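Local atomic coordinates of Peptide/nickel transport system substrate-binding protein (Listeria monocytogenes serotype 1/2a, PDB entry 5KZT), a protein that binds peptides as the substrate-binding protein OppA and probably delivers them to a membrane transporter for uptake. Residues T45-Y50 against K213-D218; F277-A282 against N292-I297; Y429-T434 against Q471-E476. All blocks are in the same frame, centred on the assembly; numbering follows the deposited sequence.

Contact 1. Residues T45-Y50 against K213-D218; sequences TNEGLY and KYWDKD
The carboxylate of Glu47 meets two aromatic rings at their edges, Tyr214 with one oxygen and Trp215 with the other. OE2 of Glu47 lies almost exactly in the indole plane, where it faces the ring nitrogen; the other flat group, the phenol of Tyr214, has the Glu47 carboxylate at its hydroxyl edge. One face of each ring is covered from within the turn: the backbone N of Asp216 sits over the centre of the Tyr214 ring, 3.6 Å above its plane, and the CB of Asp216 lies over the rim of the Trp215 indole. Trp215 also makes a cation-pi contact with Arg81.

Two hydrogen bonds carry the contact. The hydroxyl of Tyr214 gives its proton to OE1 of Glu47, OH to OE1 2.6 Å, and the indole NE1 of Trp215 donates to OE2 of Glu47 at 2.9 Å along a nearly straight N-H...O line of 179°. Each oxygen accepts through its syn lone pair, on the side of the other oxygen, and the carboxylate plane stands steeply to both rings, 70° from the phenol. Glu47 gets there with CG anti to its backbone N (chi1 -176°) and an extended chain, which carries the acid from the loop after helix 36-45 across to the type I turn of Tyr214 to Lys217.

With both oxygens engaged by neutral donors, rotation of the carboxylate about its last torsion is restricted. Lys522 adds a positive charge close by, bonding the Tyr214 hydroxyl and forming a salt bridge with Asp216; it would be expected to favour the ionised form of the buried Glu47 and to offset the nearby like charge of Asp216.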
loop_
_atom_site.group_PDB
_atom_site.type_symbol
_atom_site.label_atom_id
_atom_site.label_comp_id
_atom_site.label_asym_id
_atom_site.label_seq_id
_atom_site.Cartn_x
_atom_site.Cartn_y
_atom_site.Cartn_z
ATOM N N THR A 45 -3.310 -13.214 9.429
ATOM C CA THR A 45 -4.382 -14.209 9.507
ATOM C C THR A 45 -4.352 -15.215 8.364
ATOM O O THR A 45 -5.008 -16.253 8.422
ATOM C CB THR A 45 -5.756 -13.514 9.555
ATOM O OG1 THR A 45 -5.988 -12.785 8.363
ATOM C CG2 THR A 45 -5.822 -12.530 10.689
ATOM N N ASN A 46 -3.581 -14.913 7.326
ATOM C CA ASN A 46 -3.514 -15.778 6.164
ATOM C C ASN A 46 -2.103 -15.810 5.634
ATOM O O ASN A 46 -1.265 -14.996 6.025
ATOM C CB ASN A 46 -4.485 -15.275 5.117
ATOM C CG ASN A 46 -5.924 -15.424 5.562
ATOM O OD1 ASN A 46 -6.504 -14.510 6.144
ATOM N ND2 ASN A 46 -6.485 -16.599 5.351
ATOM N N GLU A 47 -1.840 -16.763 4.749
ATOM C CA GLU A 47 -0.490 -17.001 4.305
ATOM C C GLU A 47 -0.483 -17.618 2.910
ATOM O O GLU A 47 -1.317 -18.454 2.591
ATOM C CB GLU A 47 0.215 -17.917 5.316
ATOM C CG GLU A 47 1.696 -18.191 5.047
ATOM C CD GLU A 47 2.284 -19.129 6.078
ATOM O OE1 GLU A 47 2.774 -18.639 7.129
ATOM O OE2 GLU A 47 2.230 -20.355 5.860
ATOM N N GLY A 48 0.471 -17.177 2.087
ATOM C CA GLY A 48 0.636 -17.707 0.725
ATOM C C GLY A 48 1.792 -18.680 0.614
ATOM O O GLY A 48 2.208 -19.296 1.619
ATOM N N LEU A 49 2.316 -18.804 -0.605
ATOM C CA LEU A 49 3.412 -19.726 -0.906
ATOM C C LEU A 49 4.716 -19.309 -0.238
ATOM O O LEU A 49 5.487 -20.164 0.152
ATOM C CB LEU A 49 3.637 -19.864 -2.401
ATOM C CG LEU A 49 2.469 -20.436 -3.189
ATOM C CD1 LEU A 49 2.732 -20.240 -4.671
ATOM C CD2 LEU A 49 2.239 -21.903 -2.860
ATOM N N TYR A 50 4.932 -17.994 -0.126
ATOM C CA TYR A 50 6.130 -17.423 0.477
ATOM C C TYR A 50 5.689 -16.387 1.491
ATOM O O TYR A 50 4.569 -15.917 1.439
ATOM C CB TYR A 50 7.000 -16.751 -0.583
ATOM C CG TYR A 50 7.847 -17.703 -1.412
ATOM C CD1 TYR A 50 7.274 -18.538 -2.364
ATOM C CD2 TYR A 50 9.237 -17.767 -1.241
ATOM C CE1 TYR A 50 8.053 -19.414 -3.116
ATOM C CE2 TYR A 50 10.007 -18.632 -1.981
ATOM C CZ TYR A 50 9.409 -19.444 -2.917
ATOM O OH TYR A 50 10.207 -20.305 -3.621
ATOM N N LYS A 213 -4.685 -24.081 14.656
ATOM C CA LYS A 213 -4.592 -24.920 13.446
ATOM C C LYS A 213 -3.548 -24.453 12.430
ATOM O O LYS A 213 -3.485 -24.990 11.314
ATOM C CB LYS A 213 -5.959 -25.008 12.783
ATOM C CG LYS A 213 -6.988 -25.740 13.616
ATOM C CD LYS A 213 -8.126 -26.213 12.730
ATOM C CE LYS A 213 -9.377 -26.556 13.528
ATOM N NZ LYS A 213 -9.980 -25.321 14.106
ATOM N N TYR A 214 -2.735 -23.456 12.794
ATOM C CA TYR A 214 -1.624 -23.017 11.948
ATOM C C TYR A 214 -0.488 -24.039 11.994
ATOM O O TYR A 214 -0.109 -24.487 13.076
ATOM C CB TYR A 214 -1.129 -21.645 12.400
ATOM C CG TYR A 214 0.036 -21.088 11.627
ATOM C CD1 TYR A 214 0.007 -20.997 10.238
ATOM C CD2 TYR A 214 1.173 -20.615 12.296
ATOM C CE1 TYR A 214 1.087 -20.475 9.534
ATOM C CE2 TYR A 214 2.237 -20.081 11.614
ATOM C CZ TYR A 214 2.199 -20.009 10.232
ATOM O OH TYR A 214 3.279 -19.481 9.571
ATOM N N TRP A 215 0.042 -24.400 10.817
ATOM C CA TRP A 215 1.079 -25.445 10.704
ATOM C C TRP A 215 2.339 -25.097 11.501
ATOM O O TRP A 215 2.992 -25.984 12.018
ATOM C CB TRP A 215 1.452 -25.749 9.222
ATOM C CG TRP A 215 2.192 -24.638 8.526
ATOM C CD1 TRP A 215 1.642 -23.608 7.825
ATOM C CD2 TRP A 215 3.605 -24.436 8.496
ATOM N NE1 TRP A 215 2.624 -22.764 7.373
ATOM C CE2 TRP A 215 3.842 -23.254 7.766
ATOM C CE3 TRP A 215 4.700 -25.127 9.039
ATOM C CZ2 TRP A 215 5.135 -22.741 7.554
ATOM C CZ3 TRP A 215 5.993 -24.628 8.814
ATOM C CH2 TRP A 215 6.192 -23.437 8.075
ATOM N N ASP A 216 2.673 -23.815 11.597
ATOM C CA ASP A 216 3.889 -23.376 12.309
ATOM C C ASP A 216 3.581 -22.704 13.664
ATOM O O ASP A 216 4.314 -21.818 14.125
ATOM C CB ASP A 216 4.692 -22.436 11.407
ATOM C CG ASP A 216 6.184 -22.554 11.597
ATOM O OD1 ASP A 216 6.646 -23.547 12.195
ATOM O OD2 ASP A 216 6.900 -21.644 11.129
ATOM N N LYS A 217 2.524 -23.162 14.325
ATOM C CA LYS A 217 2.049 -22.521 15.560
ATOM C C LYS A 217 3.057 -22.570 16.715
ATOM O O LYS A 217 3.025 -21.706 17.597
ATOM C CB LYS A 217 0.728 -23.137 16.011
ATOM C CG LYS A 217 0.856 -24.554 16.560
ATOM C CD LYS A 217 -0.487 -25.242 16.668
ATOM C CE LYS A 217 -0.328 -26.612 17.277
ATOM N NZ LYS A 217 -1.656 -27.269 17.354
ATOM N N ASP A 218 3.950 -23.559 16.714
ATOM C CA ASP A 218 4.979 -23.646 17.762
ATOM C C ASP A 218 5.976 -22.463 17.770
ATOM O O ASP A 218 6.628 -22.205 18.785
ATOM C CB ASP A 218 5.718 -24.988 17.699
ATOM C CG ASP A 218 4.859 -26.174 18.190
ATOM O OD1 ASP A 218 3.745 -25.990 18.752
ATOM O OD2 ASP A 218 5.323 -27.327 18.021
#

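Contact 2. Residues F277-A282 against N292-I297; sequences FNQKRA and NIRKAI
Phe277, closing the long strand 264-277, packs its ring on Arg294 of helix 291-299 in a strand-to-helix contact, and an Asx turn follows the strand. The phenyl ring lies against the aliphatic part of the arginine: CB of Arg294 sits over one face of the Phe277 ring, 4.2 Å from its centroid and 13° off the ring normal, a CH-pi contact. Farther along the same side chain, CD of Arg294 comes to 3.6 Å from CB of Phe277. At its edge the ring meets Ile297, whose CG2 lies in the ring plane, 3.7 Å from CE1 of Phe277. CG2, anti to the backbone N of Ile297, is the branch that reaches the ring edge.

A bend about the CG-CD bond of Arg294 (chi3 -63°) brings its guanidinium against the amide of Gln279. The two planes are only 9° apart and stack, NE2 of Gln279 lying over one face, 3.5 Å above the guanidinium plane of Arg294 and offset toward its rim. A water links the same groups, donating to OE1 of Gln279 at 2.8 Å and accepting from NH1 of Arg294 at 3.2 Å. The guanidinium is held further by three backbone carbonyls, NH1 by Phe288, NH2 by Asp488 and NE by Val489, which would fix its orientation and hold it flat against the amide.

In the Asx turn, OD1 of Asn278 accepts from the backbone N of Lys280 at 3.2 Å. Asn278 is also bonded to Tyr418 and Gln416, beside strand 420-425. Ile293 and Ala296 of helix 291-299 touch Leu362 and Trp355 of helix 348-362, so the helix that receives the strand end also joins that one.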
loop_
_atom_site.group_PDB
_atom_site.type_symbol
_atom_site.label_atom_id
_atom_site.label_comp_id
_atom_site.label_asym_id
_atom_site.label_seq_id
_atom_site.Cartn_x
_atom_site.Cartn_y
_atom_site.Cartn_z
ATOM N N PHE A 277 -3.961 14.646 -8.990
ATOM C CA PHE A 277 -4.740 15.643 -9.729
ATOM C C PHE A 277 -5.781 14.935 -10.584
ATOM O O PHE A 277 -5.451 14.421 -11.659
ATOM C CB PHE A 277 -3.806 16.431 -10.642
ATOM C CG PHE A 277 -2.791 17.267 -9.901
ATOM C CD1 PHE A 277 -3.198 18.331 -9.095
ATOM C CD2 PHE A 277 -1.427 17.026 -10.042
ATOM C CE1 PHE A 277 -2.263 19.111 -8.418
ATOM C CE2 PHE A 277 -0.489 17.817 -9.369
ATOM C CZ PHE A 277 -0.909 18.847 -8.558
ATOM N N ASN A 278 -7.032 14.902 -10.132
ATOM C CA ASN A 278 -8.092 14.277 -10.923
ATOM C C ASN A 278 -8.478 15.195 -12.068
ATOM O O ASN A 278 -8.938 16.322 -11.848
ATOM C CB ASN A 278 -9.339 13.957 -10.102
ATOM C CG ASN A 278 -10.361 13.157 -10.879
ATOM O OD1 ASN A 278 -10.048 12.549 -11.912
ATOM N ND2 ASN A 278 -11.607 13.177 -10.411
ATOM N N GLN A 279 -8.321 14.684 -13.277
ATOM C CA GLN A 279 -8.606 15.459 -14.482
ATOM C C GLN A 279 -10.046 15.375 -14.967
ATOM O O GLN A 279 -10.443 16.151 -15.853
ATOM C CB GLN A 279 -7.665 15.034 -15.601
ATOM C CG GLN A 279 -6.208 15.109 -15.189
ATOM C CD GLN A 279 -5.248 15.012 -16.349
ATOM O OE1 GLN A 279 -5.600 15.314 -17.490
ATOM N NE2 GLN A 279 -4.006 14.629 -16.057
ATOM N N LYS A 280 -10.832 14.450 -14.422
ATOM C CA LYS A 280 -12.221 14.259 -14.865
ATOM C C LYS A 280 -13.076 13.731 -13.732
ATOM O O LYS A 280 -12.749 12.708 -13.131
ATOM C CB LYS A 280 -12.282 13.276 -16.031
ATOM C CG LYS A 280 -13.687 13.057 -16.566
ATOM C CD LYS A 280 -13.661 12.350 -17.912
ATOM C CE LYS A 280 -13.250 13.276 -19.042
ATOM N NZ LYS A 280 -13.698 12.714 -20.349
ATOM N N ARG A 281 -14.180 14.418 -13.465
ATOM C CA ARG A 281 -15.051 14.085 -12.355
ATOM C C ARG A 281 -16.492 14.122 -12.851
ATOM O O ARG A 281 -16.900 15.073 -13.523
ATOM C CB ARG A 281 -14.832 15.093 -11.239
ATOM C CG ARG A 281 -15.728 14.905 -10.049
ATOM C CD ARG A 281 -15.395 15.874 -8.940
ATOM N NE ARG A 281 -16.126 15.466 -7.752
ATOM C CZ ARG A 281 -15.941 15.948 -6.533
ATOM N NH1 ARG A 281 -15.026 16.868 -6.299
ATOM N NH2 ARG A 281 -16.680 15.478 -5.538
ATOM N N ALA A 282 -17.245 13.061 -12.560
ATOM C CA ALA A 282 -18.607 12.924 -13.033
ATOM C C ALA A 282 -18.746 13.135 -14.557
ATOM O O ALA A 282 -19.734 13.707 -15.032
ATOM C CB ALA A 282 -19.513 13.868 -12.253
ATOM N N ASN A 292 -1.043 23.574 -16.875
ATOM C CA ASN A 292 -0.532 24.733 -16.168
ATOM C C ASN A 292 -1.114 24.845 -14.762
ATOM O O ASN A 292 -0.396 25.236 -13.845
ATOM C CB ASN A 292 -0.783 26.017 -16.938
ATOM C CG ASN A 292 0.327 26.327 -17.910
ATOM O OD1 ASN A 292 1.507 26.181 -17.591
ATOM N ND2 ASN A 292 -0.041 26.776 -19.086
ATOM N N ILE A 293 -2.394 24.499 -14.604
ATOM C CA ILE A 293 -3.045 24.524 -13.295
ATOM C C ILE A 293 -2.462 23.446 -12.363
ATOM O O ILE A 293 -2.217 23.739 -11.183
ATOM C CB ILE A 293 -4.578 24.400 -13.431
ATOM C CG1 ILE A 293 -5.148 25.579 -14.255
ATOM C CG2 ILE A 293 -5.267 24.283 -12.076
ATOM C CD1 ILE A 293 -4.877 26.958 -13.690
ATOM N N ARG A 294 -2.221 22.236 -12.887
ATOM C CA ARG A 294 -1.531 21.179 -12.115
ATOM C C ARG A 294 -0.153 21.659 -11.625
ATOM O O ARG A 294 0.202 21.477 -10.453
ATOM C CB ARG A 294 -1.357 19.892 -12.948
ATOM C CG ARG A 294 -2.674 19.227 -13.330
ATOM C CD ARG A 294 -2.475 17.793 -13.748
ATOM N NE ARG A 294 -1.650 17.620 -14.947
ATOM C CZ ARG A 294 -2.067 17.718 -16.210
ATOM N NH1 ARG A 294 -3.321 18.065 -16.521
ATOM N NH2 ARG A 294 -1.196 17.489 -17.194
ATOM N N LYS A 295 0.597 22.272 -12.547
ATOM C CA LYS A 295 1.947 22.784 -12.278
ATOM C C LYS A 295 1.921 23.879 -11.207
ATOM O O LYS A 295 2.810 23.933 -10.367
ATOM C CB LYS A 295 2.588 23.323 -13.572
ATOM C CG LYS A 295 4.033 23.779 -13.407
ATOM C CD LYS A 295 4.648 24.282 -14.708
ATOM C CE LYS A 295 5.035 23.150 -15.655
ATOM N NZ LYS A 295 6.154 22.341 -15.096
ATOM N N ALA A 296 0.907 24.741 -11.265
ATOM C CA ALA A 296 0.765 25.847 -10.303
ATOM C C ALA A 296 0.618 25.316 -8.881
ATOM O O ALA A 296 1.361 25.732 -7.983
ATOM C CB ALA A 296 -0.425 26.711 -10.656
ATOM N N ILE A 297 -0.327 24.390 -8.693
ATOM C CA ILE A 297 -0.546 23.757 -7.383
ATOM C C ILE A 297 0.737 23.008 -6.951
ATOM O O ILE A 297 1.183 23.135 -5.804
ATOM C CB ILE A 297 -1.745 22.766 -7.421
ATOM C CG1 ILE A 297 -3.069 23.483 -7.752
ATOM C CG2 ILE A 297 -1.861 21.951 -6.133
ATOM C CD1 ILE A 297 -3.521 24.533 -6.793
HETATM O O HOH W 1 -4.121 16.796 -19.393
#

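Contact 3. Residues Y429-T434 against Q471-E476; sequences YQDPST and QKRWDE
Asp431, the capping residue ahead of the turn into helix 433-436, is gripped end-on by Arg473, near the start of helix 471-487. The salt bridge has two hydrogen bonds: NH1 of Arg473 donates to OD1 of Asp431 at 3.0 Å, and NH2 of Arg473 to OD2 of Asp431 at 2.8 Å. The first lies close to the guanidinium plane; the second is bent, reaching OD2 from above the carboxylate plane, and the two flat groups are 26° apart. CG of Arg473 lies anti to the backbone N (chi1 175°) and the chain runs on extended to NE; from the opposite direction, Asp431 sends its carboxylate to it with CG likewise anti.

Ser433 N makes the capping bond to OD2 of Asp431, on its anti side. A chi1 of 64° sets Ser433 OG between its N and carbonyl carbon, from where it donates to the same oxygen. Three donors on one oxygen should favour the ionised carboxylate.

Beside the bridge, Trp474, also with CG anti to its N, crosses Pro432 at about a right angle; its NE1 is bonded to Glu339. Closest are CG of Pro432 and CZ3 of Trp474, at 3.5 Å.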
loop_
_atom_site.group_PDB
_atom_site.type_symbol
_atom_site.label_atom_id
_atom_site.label_comp_id
_atom_site.label_asym_id
_atom_site.label_seq_id
_atom_site.Cartn_x
_atom_site.Cartn_y
_atom_site.Cartn_z
ATOM N N TYR A 429 6.873 -4.740 -3.863
ATOM C CA TYR A 429 8.067 -5.505 -4.179
ATOM C C TYR A 429 9.160 -4.510 -4.555
ATOM O O TYR A 429 8.861 -3.338 -4.785
ATOM C CB TYR A 429 7.811 -6.489 -5.326
ATOM C CG TYR A 429 7.247 -5.859 -6.581
ATOM C CD1 TYR A 429 5.869 -5.696 -6.754
ATOM C CD2 TYR A 429 8.092 -5.497 -7.630
ATOM C CE1 TYR A 429 5.347 -5.133 -7.917
ATOM C CE2 TYR A 429 7.587 -4.949 -8.790
ATOM C CZ TYR A 429 6.218 -4.752 -8.926
ATOM O OH TYR A 429 5.771 -4.200 -10.096
ATOM N N GLN A 430 10.394 -4.990 -4.661
ATOM C CA GLN A 430 11.558 -4.116 -4.753
ATOM C C GLN A 430 12.012 -3.862 -6.194
ATOM O O GLN A 430 12.965 -4.445 -6.675
ATOM C CB GLN A 430 12.695 -4.652 -3.868
ATOM C CG GLN A 430 13.740 -3.592 -3.561
ATOM C CD GLN A 430 14.918 -4.139 -2.795
ATOM O OE1 GLN A 430 14.742 -4.949 -1.867
ATOM N NE2 GLN A 430 16.154 -3.702 -3.176
ATOM N N ASP A 431 11.299 -2.968 -6.858
ATOM C CA ASP A 431 11.563 -2.600 -8.244
ATOM C C ASP A 431 10.774 -1.306 -8.477
ATOM O O ASP A 431 9.720 -1.125 -7.861
ATOM C CB ASP A 431 11.065 -3.726 -9.169
ATOM C CG ASP A 431 11.321 -3.452 -10.644
ATOM O OD1 ASP A 431 12.396 -3.827 -11.144
ATOM O OD2 ASP A 431 10.451 -2.868 -11.313
ATOM N N PRO A 432 11.262 -0.391 -9.350
ATOM C CA PRO A 432 10.528 0.858 -9.563
ATOM C C PRO A 432 9.094 0.708 -10.087
ATOM O O PRO A 432 8.254 1.571 -9.833
ATOM C CB PRO A 432 11.387 1.590 -10.603
ATOM C CG PRO A 432 12.753 1.037 -10.426
ATOM C CD PRO A 432 12.525 -0.411 -10.121
ATOM N N SER A 433 8.830 -0.384 -10.799
ATOM C CA SER A 433 7.511 -0.645 -11.375
ATOM C C SER A 433 6.380 -0.689 -10.359
ATOM O O SER A 433 5.247 -0.351 -10.705
ATOM C CB SER A 433 7.518 -1.929 -12.214
ATOM O OG SER A 433 7.778 -3.080 -11.420
ATOM N N THR A 434 6.654 -1.090 -9.117
ATOM C CA THR A 434 5.609 -1.046 -8.097
ATOM C C THR A 434 4.984 0.361 -7.979
ATOM O O THR A 434 3.774 0.485 -7.782
ATOM C CB THR A 434 6.068 -1.586 -6.723
ATOM O OG1 THR A 434 4.919 -1.717 -5.859
ATOM C CG2 THR A 434 7.136 -0.701 -6.067
ATOM N N GLN A 471 18.901 -4.397 -18.296
ATOM C CA GLN A 471 19.468 -3.053 -18.195
ATOM C C GLN A 471 18.599 -2.073 -19.001
ATOM O O GLN A 471 18.329 -0.973 -18.540
ATOM C CB GLN A 471 20.913 -3.000 -18.713
ATOM C CG GLN A 471 21.622 -1.668 -18.453
ATOM C CD GLN A 471 21.821 -1.411 -16.963
ATOM O OE1 GLN A 471 22.475 -2.192 -16.293
ATOM N NE2 GLN A 471 21.242 -0.332 -16.444
ATOM N N LYS A 472 18.202 -2.464 -20.220
ATOM C CA LYS A 472 17.284 -1.642 -21.031
ATOM C C LYS A 472 15.966 -1.346 -20.312
ATOM O O LYS A 472 15.478 -0.227 -20.376
ATOM C CB LYS A 472 17.003 -2.270 -22.406
ATOM C CG LYS A 472 18.163 -2.125 -23.380
ATOM C CD LYS A 472 17.694 -2.098 -24.829
ATOM C CE LYS A 472 18.858 -1.994 -25.805
ATOM N NZ LYS A 472 19.748 -3.195 -25.753
ATOM N N ARG A 473 15.400 -2.347 -19.630
ATOM C CA ARG A 473 14.172 -2.152 -18.844
ATOM C C ARG A 473 14.406 -1.098 -17.775
ATOM O O ARG A 473 13.626 -0.156 -17.642
ATOM C CB ARG A 473 13.719 -3.466 -18.200
ATOM C CG ARG A 473 12.520 -3.339 -17.270
ATOM C CD ARG A 473 11.897 -4.681 -16.927
ATOM N NE ARG A 473 10.901 -4.547 -15.860
ATOM C CZ ARG A 473 11.170 -4.494 -14.544
ATOM N NH1 ARG A 473 12.422 -4.578 -14.083
ATOM N NH2 ARG A 473 10.169 -4.354 -13.676
ATOM N N TRP A 474 15.497 -1.259 -17.028
ATOM C CA TRP A 474 15.834 -0.302 -15.969
ATOM C C TRP A 474 15.965 1.116 -16.531
ATOM O O TRP A 474 15.314 2.042 -16.034
ATOM C CB TRP A 474 17.128 -0.714 -15.253
ATOM C CG TRP A 474 17.562 0.305 -14.256
ATOM C CD1 TRP A 474 18.410 1.361 -14.466
ATOM C CD2 TRP A 474 17.143 0.385 -12.904
ATOM N NE1 TRP A 474 18.540 2.100 -13.305
ATOM C CE2 TRP A 474 17.771 1.518 -12.333
ATOM C CE3 TRP A 474 16.299 -0.396 -12.109
ATOM C CZ2 TRP A 474 17.603 1.871 -10.985
ATOM C CZ3 TRP A 474 16.108 -0.032 -10.772
ATOM C CH2 TRP A 474 16.762 1.092 -10.225
ATOM N N ASP A 475 16.776 1.280 -17.577
ATOM C CA ASP A 475 17.011 2.615 -18.160
ATOM C C ASP A 475 15.705 3.303 -18.583
ATOM O O ASP A 475 15.524 4.503 -18.368
ATOM C CB ASP A 475 17.997 2.567 -19.348
ATOM C CG ASP A 475 19.397 2.087 -18.947
ATOM O OD1 ASP A 475 19.704 2.056 -17.741
ATOM O OD2 ASP A 475 20.180 1.722 -19.844
ATOM N N GLU A 476 14.796 2.524 -19.160
ATOM C CA GLU A 476 13.503 3.041 -19.576
ATOM C C GLU A 476 12.645 3.451 -18.390
ATOM O O GLU A 476 12.039 4.514 -18.429
ATOM C CB GLU A 476 12.780 2.026 -20.462
ATOM C CG GLU A 476 13.489 1.787 -21.794
ATOM C CD GLU A 476 13.399 2.971 -22.750
ATOM O OE1 GLU A 476 12.314 3.184 -23.334
ATOM O OE2 GLU A 476 14.423 3.676 -22.945
#

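How the contacts relate
From the N terminus the chain first closes contact 1, which joins the loop after helix 36-45 to the turn between strands 205-210 and 224-229, across 162 intervening residues. Contact 2 follows and is the most local, with nine residues between its segments; it links the large mixed sheet, through strand 264-277, to helix 291-299. Contact 3 comes last, closing 36 residues and tying two helices, 433-436 and 471-487, near their starts. The three lie in series, so none nests in or crosses another. Contacts 1 and 2 are on opposite sides of the chain's centre, their centres 45 Å apart; contacts 1 and 3 approach to about 11 Å between nearest atoms without touching.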